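Local structure of hypothetical protein PG_1108 (Porphyromonas gingivalis, 2H5N) at residues 24-29 with 41-46; 16-21 with 58-63. The protein is of unknown function, but binds a magnesium ion and belongs to the all-helical TerB family, with probable kinship to the N-terminal domain of the co-chaperone DjlA. One frame throughout, in Å; residues are numbered along the deposited sequence.

In the fold
Contacts 1 and 2 share helix 15-30, which meets helix 37-47 through residues 24-29 and helix 54-64 through residues 16-21. Contact 1 is the deeper, its centre about 7 Å from the centre of the chain against about 12 Å for contact 2, and all its touching residues are buried; in contact 2 Leu60 and Ala63 remain partly exposed. One is a nearly antiparallel pairing bridged by a methionine, with Val29 lending its carbonyl oxygen to the magnesium site; the other is a steep crossing of leucine, threonine and alanine away from that site. Neither has a hydrogen bond across it. The two adjoin where Lys26 CE lies 3.3 Å from Leu61 CD2.

Contact 1 of 2, residues 24-29 with 41-46. With MG (magnesium ion), chain E.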
ATOM      1  N   MET A  24       2.955   8.660 -10.411  1.00 16.54           N
ATOM      2  CA  MET A  24       3.930   9.356  -9.560  1.00 17.38           C
ATOM      3  C   MET A  24       3.274   9.911  -8.294  1.00 16.71           C
ATOM      4  O   MET A  24       3.821   9.790  -7.203  1.00 16.97           O
ATOM      5  CB  MET A  24       4.712  10.424 -10.351  1.00 16.95           C
ATOM      6  CG  MET A  24       5.645   9.809 -11.467  1.00 17.82           C
ATOM      7  SD  MET A  24       6.996   8.777 -10.805  1.00 12.34           S
ATOM      8  CE  MET A  24       6.191   7.154 -10.792  1.00 16.00           C
ATOM      9  N   ALA A  25       2.070  10.441  -8.449  1.00 17.91           N
ATOM     10  CA  ALA A  25       1.280  11.019  -7.368  1.00 17.59           C
ATOM     11  C   ALA A  25       0.833   9.976  -6.366  1.00 17.69           C
ATOM     12  O   ALA A  25       0.930  10.197  -5.151  1.00 18.86           O
ATOM     13  CB  ALA A  25       0.072  11.761  -7.945  1.00 17.44           C
ATOM     14  N   LYS A  26       0.326   8.851  -6.864  1.00 18.09           N
ATOM     15  CA  LYS A  26       0.080   7.674  -6.025  1.00 18.01           C
ATOM     16  C   LYS A  26       1.317   7.183  -5.226  1.00 18.80           C
ATOM     17  O   LYS A  26       1.239   6.893  -4.021  1.00 19.18           O
ATOM     18  CB  LYS A  26      -0.475   6.559  -6.876  1.00 18.59           C
ATOM     19  CG  LYS A  26      -2.010   6.621  -7.080  1.00 19.34           C
ATOM     20  CD  LYS A  26      -2.442   5.491  -8.022  1.00 22.96           C
ATOM     21  CE  LYS A  26      -3.909   5.527  -8.259  1.00 24.43           C
ATOM     22  NZ  LYS A  26      -4.476   4.258  -8.867  1.00 25.75           N
ATOM     23  N   SER A  27       2.437   7.042  -5.906  1.00 18.14           N
ATOM     24  CA  SER A  27       3.636   6.521  -5.287  1.00 18.91           C
ATOM     25  C   SER A  27       4.065   7.455  -4.168  1.00 18.64           C
ATOM     26  O   SER A  27       4.417   7.003  -3.082  1.00 19.78           O
ATOM     27  CB  SER A  27       4.758   6.365  -6.323  1.00 18.81           C
ATOM     28  OG  SER A  27       4.320   5.632  -7.464  1.00 20.39           O
ATOM     29  N   MET A  28       4.053   8.762  -4.436  1.00 18.36           N
ATOM     30  CA  MET A  28       4.457   9.765  -3.431  1.00 17.93           C
ATOM     31  C   MET A  28       3.580   9.695  -2.173  1.00 19.29           C
ATOM     32  O   MET A  28       4.133   9.593  -1.067  1.00 18.88           O
ATOM     33  CB  MET A  28       4.504  11.172  -4.039  1.00 18.06           C
ATOM     34  CG  MET A  28       4.932  12.338  -3.114  1.00 17.69           C
ATOM     35  SD  MET A  28       4.919  13.974  -3.884  1.00 13.29           S
ATOM     36  CE  MET A  28       3.143  14.170  -4.107  1.00 16.09           C
ATOM     37  N   VAL A  29       2.245   9.686  -2.348  1.00 20.35           N
ATOM     38  CA  VAL A  29       1.292   9.671  -1.216  1.00 22.56           C
ATOM     39  C   VAL A  29       1.210   8.327  -0.469  1.00 23.38           C
ATOM     40  O   VAL A  29       0.853   8.303   0.707  1.00 24.56           O
ATOM     41  CB  VAL A  29      -0.211  10.151  -1.582  1.00 22.37           C
ATOM     42  CG1 VAL A  29      -0.246  11.579  -2.098  1.00 22.07           C
ATOM     43  CG2 VAL A  29      -0.888   9.250  -2.564  1.00 23.44           C
ATOM     44  N   ALA A  41      -7.966  13.709  -2.482  1.00 21.89           N
ATOM     45  CA  ALA A  41      -8.912  14.609  -3.137  1.00 22.16           C
ATOM     46  C   ALA A  41      -8.233  15.750  -3.932  1.00 21.74           C
ATOM     47  O   ALA A  41      -8.671  16.084  -5.043  1.00 22.03           O
ATOM     48  CB  ALA A  41      -9.877  15.180  -2.095  1.00 22.52           C
ATOM     49  N   VAL A  42      -7.193  16.363  -3.358  1.00 21.39           N
ATOM     50  CA  VAL A  42      -6.390  17.388  -4.062  1.00 21.31           C
ATOM     51  C   VAL A  42      -5.746  16.745  -5.277  1.00 21.34           C
ATOM     52  O   VAL A  42      -5.765  17.321  -6.382  1.00 21.52           O
ATOM     53  CB  VAL A  42      -5.285  18.001  -3.166  1.00 21.57           C
ATOM     54  CG1 VAL A  42      -4.442  19.042  -3.936  1.00 21.31           C
ATOM     55  CG2 VAL A  42      -5.907  18.673  -1.947  1.00 21.48           C
ATOM     56  N   MET A  43      -5.229  15.522  -5.077  1.00 20.44           N
ATOM     57  CA  MET A  43      -4.637  14.740  -6.180  1.00 20.37           C
ATOM     58  C   MET A  43      -5.630  14.618  -7.359  1.00 21.31           C
ATOM     59  O   MET A  43      -5.302  14.943  -8.508  1.00 21.36           O
ATOM     60  CB  MET A  43      -4.162  13.355  -5.678  1.00 19.47           C
ATOM     61  CG  MET A  43      -3.341  12.464  -6.689  1.00 20.41           C
ATOM     62  SD  MET A  43      -3.058  10.779  -6.097  1.00 17.38           S
ATOM     63  CE  MET A  43      -4.625  10.082  -6.520  1.00 20.75           C
ATOM     64  N   THR A  44      -6.843  14.148  -7.095  1.00 21.47           N
ATOM     65  CA  THR A  44      -7.747  13.973  -8.215  1.00 22.01           C
ATOM     66  C   THR A  44      -8.292  15.311  -8.742  1.00 22.05           C
ATOM     67  O   THR A  44      -8.442  15.466  -9.932  1.00 21.40           O
ATOM     68  CB  THR A  44      -8.874  13.004  -7.886  1.00 22.86           C
ATOM     69  OG1 THR A  44      -9.477  13.403  -6.661  1.00 24.10           O
ATOM     70  CG2 THR A  44      -8.313  11.553  -7.733  1.00 22.43           C
ATOM     71  N   ARG A  45      -8.587  16.263  -7.859  1.00 22.05           N
ATOM     72  CA  ARG A  45      -9.141  17.569  -8.290  1.00 23.10           C
ATOM     73  C   ARG A  45      -8.124  18.295  -9.187  1.00 22.89           C
ATOM     74  O   ARG A  45      -8.451  18.706 -10.292  1.00 22.30           O
ATOM     75  CB  ARG A  45      -9.518  18.427  -7.085  1.00 22.56           C
ATOM     76  CG  ARG A  45     -10.225  19.723  -7.417  1.00 26.24           C
ATOM     77  CD  ARG A  45     -10.554  20.473  -6.132  1.00 31.32           C
ATOM     78  NE  ARG A  45      -9.358  21.056  -5.510  1.00 36.00           N
ATOM     79  CZ  ARG A  45      -8.881  20.756  -4.293  1.00 38.45           C
ATOM     80  NH1 ARG A  45      -9.492  19.859  -3.505  1.00 38.70           N
ATOM     81  NH2 ARG A  45      -7.780  21.370  -3.857  1.00 36.75           N
ATOM     82  N   GLU A  46      -6.872  18.386  -8.734  1.00 23.59           N
ATOM     83  CA  GLU A  46      -5.853  19.101  -9.486  1.00 23.43           C
ATOM     84  C   GLU A  46      -5.371  18.400 -10.756  1.00 24.37           C
ATOM     85  O   GLU A  46      -4.860  19.062 -11.657  1.00 23.73           O
ATOM     86  CB  GLU A  46      -4.679  19.481  -8.572  1.00 24.68           C
ATOM     87  CG  GLU A  46      -5.094  20.418  -7.414  1.00 26.10           C
ATOM     88  CD  GLU A  46      -5.615  21.772  -7.909  1.00 29.17           C
ATOM     89  OE1 GLU A  46      -4.940  22.382  -8.744  1.00 28.79           O
ATOM     90  OE2 GLU A  46      -6.693  22.218  -7.471  1.00 31.22           O
TER
HETATM   91 MG    MG E1001       0.452   8.648   3.089  1.00 47.07          MG
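Met43 meets Ala25, Lys26 and Val29 without any planar side-chain group; the flat unit it faces is the peptide joining Ala25 to Lys26. Met43 SD stands over one face of that peptide, 4.0 Å from Lys26 N and almost perpendicularly above it. Beside this point Ala25 CB touches Met43 CG at 3.7 Å, and farther along the helix Val29 CG2 lies 4.4 Å from Met43 SD.

The segments 24-29 and 41-46 run nearly antiparallel (167°), and their axes come no nearer than 11.0 Å. Met43 bridges this wide spacing: its CG is anti to the backbone N (chi1 -172°), which carries the sulfur up to helix 15-30, and the bend at chi3 (81°) turns Met43 CE toward the start of the Lys26 side chain, 4.4 Å from Lys26 CG, a loose approach. Ile94 of helix 81-94 packs on Ala25, Val29 and Met43 alike, while Pro37 of a third subunit also packs on Met43.

Val29 has a second role through its backbone: Val29 O binds magnesium at 2.4 Å, a site completed within the protein by Asp32 OD1 and Lys34 O. With no hydrogen bond between the segments, cohesion here probably comes from burial and dispersion of the Met43 chain against Ala25, Val29 and the peptide face, and metal binding engages the Val29 carbonyl rather than its side chain.

Contact 2 of 2, residues 16-21 with 58-63; sequences QELTAI and DLLLKA
Thr19 and Leu60 form the centre of a steep helix crossing in the all-helical TerB fold, where helix 15-30 meets helix 54-64. The segment axes cross at -75° and approach to 8.7 Å. Thr19 and Leu60 also mark the closest backbone approach, their CA atoms being 5.7 Å apart, and they have the most surface buried here, 67 and 64 Å² respectively.

Leu60 works through both ends of its fork. CD2 reaches Thr19 OG1 at 3.7 Å, and CD1 meets Leu18 CD1 at 3.9 Å. The side chain of Leu60 does not set out toward helix 15-30; its far end closes the gap, so the touching is done by the methyls. Both methyls also approach Leu18 CB from the same side, Leu60 CD2 at 4.1 Å and Leu60 CD1 at 4.2 Å. Leu18 thus offers both the root and one tip of its side chain. Phe47 of helix 37-47 packs on Leu18 and Leu60 together, while Phe13, Phe50 and Ile52 add further cover to Leu18.

Thr19 presents two chemically different branches. With OG1 beside the backbone N (chi1 -57°), the hydroxyl stays close to its own helix and hydrogen-bonds Gly15 O one turn earlier. That bond satisfies its polarity although the neighbours across the contact are carbon: Ala63 CB stands 3.8 Å from Thr19 OG1, with Leu60 CD2 similarly near. The interface therefore buries a hydroxyl without needing a polar partner on helix 54-64. The other branch points onto the backbone opposite, with Thr19 CG2 resting over the face of the Ala63 carbonyl group, 3.6 Å from Ala63 C.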
ATOM      1  N   GLN A  16      -0.489   8.047 -22.029  0.50 21.07           N
ATOM      2  CA  GLN A  16       0.485   7.360 -21.159  0.50 20.98           C
ATOM      3  C   GLN A  16       1.274   8.346 -20.273  0.50 20.82           C
ATOM      4  O   GLN A  16       1.684   7.986 -19.181  0.50 20.42           O
ATOM      5  CB  GLN A  16       1.350   6.297 -21.898  0.50 21.50           C
ATOM      6  CG  GLN A  16       2.404   6.797 -22.881  0.50 21.79           C
ATOM      7  CD  GLN A  16       2.995   5.693 -23.790  0.50 21.41           C
ATOM      8  OE1 GLN A  16       3.430   4.622 -23.327  0.50 22.43           O
ATOM      9  NE2 GLN A  16       3.017   5.962 -25.084  0.50 20.53           N
ATOM     10  N   GLU A  17       1.434   9.595 -20.720  1.00 20.51           N
ATOM     11  CA  GLU A  17       2.007  10.641 -19.853  1.00 20.13           C
ATOM     12  C   GLU A  17       1.085  10.972 -18.690  1.00 20.00           C
ATOM     13  O   GLU A  17       1.552  11.070 -17.565  1.00 20.21           O
ATOM     14  CB  GLU A  17       2.335  11.918 -20.626  1.00 20.35           C
ATOM     15  CG  GLU A  17       3.654  11.825 -21.421  1.00 20.31           C
ATOM     16  CD  GLU A  17       3.803  12.940 -22.478  1.00 21.22           C
ATOM     17  OE1 GLU A  17       2.766  13.542 -22.893  1.00 23.43           O
ATOM     18  OE2 GLU A  17       4.951  13.200 -22.918  1.00 22.98           O
ATOM     19  N   LEU A  18      -0.219  11.105 -18.953  1.00 17.84           N
ATOM     20  CA  LEU A  18      -1.197  11.320 -17.908  1.00 18.93           C
ATOM     21  C   LEU A  18      -1.234  10.181 -16.890  1.00 19.34           C
ATOM     22  O   LEU A  18      -1.321  10.421 -15.693  1.00 19.64           O
ATOM     23  CB  LEU A  18      -2.593  11.496 -18.537  1.00 19.05           C
ATOM     24  CG  LEU A  18      -2.848  12.827 -19.283  1.00 20.05           C
ATOM     25  CD1 LEU A  18      -4.246  12.789 -19.964  1.00 22.53           C
ATOM     26  CD2 LEU A  18      -2.794  14.031 -18.349  1.00 20.72           C
ATOM     27  N   THR A  19      -1.196   8.935 -17.380  1.00 19.70           N
ATOM     28  CA  THR A  19      -1.124   7.756 -16.530  1.00 19.34           C
ATOM     29  C   THR A  19       0.148   7.832 -15.659  1.00 19.38           C
ATOM     30  O   THR A  19       0.126   7.496 -14.470  1.00 19.57           O
ATOM     31  CB  THR A  19      -1.119   6.480 -17.428  1.00 20.04           C
ATOM     32  OG1 THR A  19      -2.304   6.482 -18.263  1.00 23.00           O
ATOM     33  CG2 THR A  19      -1.122   5.241 -16.595  1.00 20.06           C
ATOM     34  N   ALA A  20       1.254   8.252 -16.267  1.00 18.75           N
ATOM     35  CA  ALA A  20       2.532   8.413 -15.555  1.00 18.78           C
ATOM     36  C   ALA A  20       2.483   9.437 -14.430  1.00 19.31           C
ATOM     37  O   ALA A  20       3.030   9.202 -13.332  1.00 18.47           O
ATOM     38  CB  ALA A  20       3.662   8.756 -16.553  1.00 18.59           C
ATOM     39  N   ILE A  21       1.869  10.593 -14.718  1.00 19.33           N
ATOM     40  CA  ILE A  21       1.677  11.645 -13.728  1.00 19.63           C
ATOM     41  C   ILE A  21       0.922  11.135 -12.500  1.00 18.83           C
ATOM     42  O   ILE A  21       1.389  11.269 -11.353  1.00 19.76           O
ATOM     43  CB  ILE A  21       0.942  12.873 -14.356  1.00 20.55           C
ATOM     44  CG1 ILE A  21       1.889  13.555 -15.383  1.00 20.21           C
ATOM     45  CG2 ILE A  21       0.430  13.867 -13.246  1.00 17.73           C
ATOM     46  CD1 ILE A  21       1.217  14.572 -16.279  1.00 20.62           C
ATOM     47  N   ASP A  58     -11.398   8.415 -14.009  1.00 30.03           N
ATOM     48  CA  ASP A  58     -11.453   7.093 -13.376  1.00 30.01           C
ATOM     49  C   ASP A  58     -10.669   6.037 -14.190  1.00 29.49           C
ATOM     50  O   ASP A  58      -9.923   5.241 -13.615  1.00 29.38           O
ATOM     51  CB  ASP A  58     -12.895   6.680 -13.017  1.00 29.99           C
ATOM     52  CG  ASP A  58     -13.363   7.246 -11.648  1.00 31.46           C
ATOM     53  OD1 ASP A  58     -12.551   7.367 -10.691  1.00 32.01           O
ATOM     54  OD2 ASP A  58     -14.575   7.541 -11.515  1.00 33.43           O
ATOM     55  N   LEU A  59     -10.775   6.082 -15.513  1.00 28.96           N
ATOM     56  CA  LEU A  59     -10.083   5.092 -16.362  1.00 28.27           C
ATOM     57  C   LEU A  59      -8.578   5.320 -16.516  1.00 27.81           C
ATOM     58  O   LEU A  59      -7.812   4.380 -16.803  1.00 27.42           O
ATOM     59  CB  LEU A  59     -10.729   5.016 -17.747  1.00 27.65           C
ATOM     60  CG  LEU A  59     -12.099   4.363 -17.896  1.00 29.00           C
ATOM     61  CD1 LEU A  59     -12.511   4.474 -19.359  1.00 29.77           C
ATOM     62  CD2 LEU A  59     -12.155   2.885 -17.419  1.00 28.27           C
ATOM     63  N   LEU A  60      -8.159   6.574 -16.372  1.00 27.55           N
ATOM     64  CA  LEU A  60      -6.727   6.895 -16.377  1.00 27.24           C
ATOM     65  C   LEU A  60      -6.107   6.391 -15.107  1.00 26.98           C
ATOM     66  O   LEU A  60      -4.979   5.915 -15.104  1.00 26.33           O
ATOM     67  CB  LEU A  60      -6.487   8.400 -16.502  1.00 27.18           C
ATOM     68  CG  LEU A  60      -6.562   8.969 -17.909  1.00 26.23           C
ATOM     69  CD1 LEU A  60      -6.593  10.470 -17.815  1.00 25.97           C
ATOM     70  CD2 LEU A  60      -5.380   8.475 -18.722  1.00 25.70           C
ATOM     71  N   LEU A  61      -6.864   6.501 -14.030  1.00 26.70           N
ATOM     72  CA  LEU A  61      -6.429   6.039 -12.704  1.00 27.10           C
ATOM     73  C   LEU A  61      -6.302   4.524 -12.677  1.00 27.35           C
ATOM     74  O   LEU A  61      -5.397   3.971 -12.037  1.00 27.20           O
ATOM     75  CB  LEU A  61      -7.434   6.483 -11.640  1.00 26.73           C
ATOM     76  CG  LEU A  61      -7.067   7.774 -10.930  1.00 27.31           C
ATOM     77  CD1 LEU A  61      -8.257   8.379 -10.196  1.00 27.19           C
ATOM     78  CD2 LEU A  61      -5.979   7.422  -9.940  1.00 29.02           C
ATOM     79  N   LYS A  62      -7.215   3.879 -13.401  1.00 27.30           N
ATOM     80  CA  LYS A  62      -7.246   2.440 -13.582  1.00 27.80           C
ATOM     81  C   LYS A  62      -6.106   2.008 -14.512  1.00 27.33           C
ATOM     82  O   LYS A  62      -5.542   0.927 -14.327  1.00 27.58           O
ATOM     83  CB  LYS A  62      -8.589   2.078 -14.213  1.00 27.48           C
ATOM     84  CG  LYS A  62      -9.374   0.975 -13.533  1.00 29.16           C
ATOM     85  CD  LYS A  62     -10.760   0.817 -14.201  1.00 30.15           C
ATOM     86  CE  LYS A  62     -10.709  -0.094 -15.442  1.00 33.65           C
ATOM     87  NZ  LYS A  62      -9.631   0.296 -16.414  1.00 34.19           N
ATOM     88  N   ALA A  63      -5.783   2.825 -15.518  1.00 26.54           N
ATOM     89  CA  ALA A  63      -4.637   2.551 -16.398  1.00 26.68           C
ATOM     90  C   ALA A  63      -3.311   2.588 -15.638  1.00 27.09           C
ATOM     91  O   ALA A  63      -2.379   1.855 -15.985  1.00 27.43           O
ATOM     92  CB  ALA A  63      -4.582   3.531 -17.559  1.00 26.62           C
TER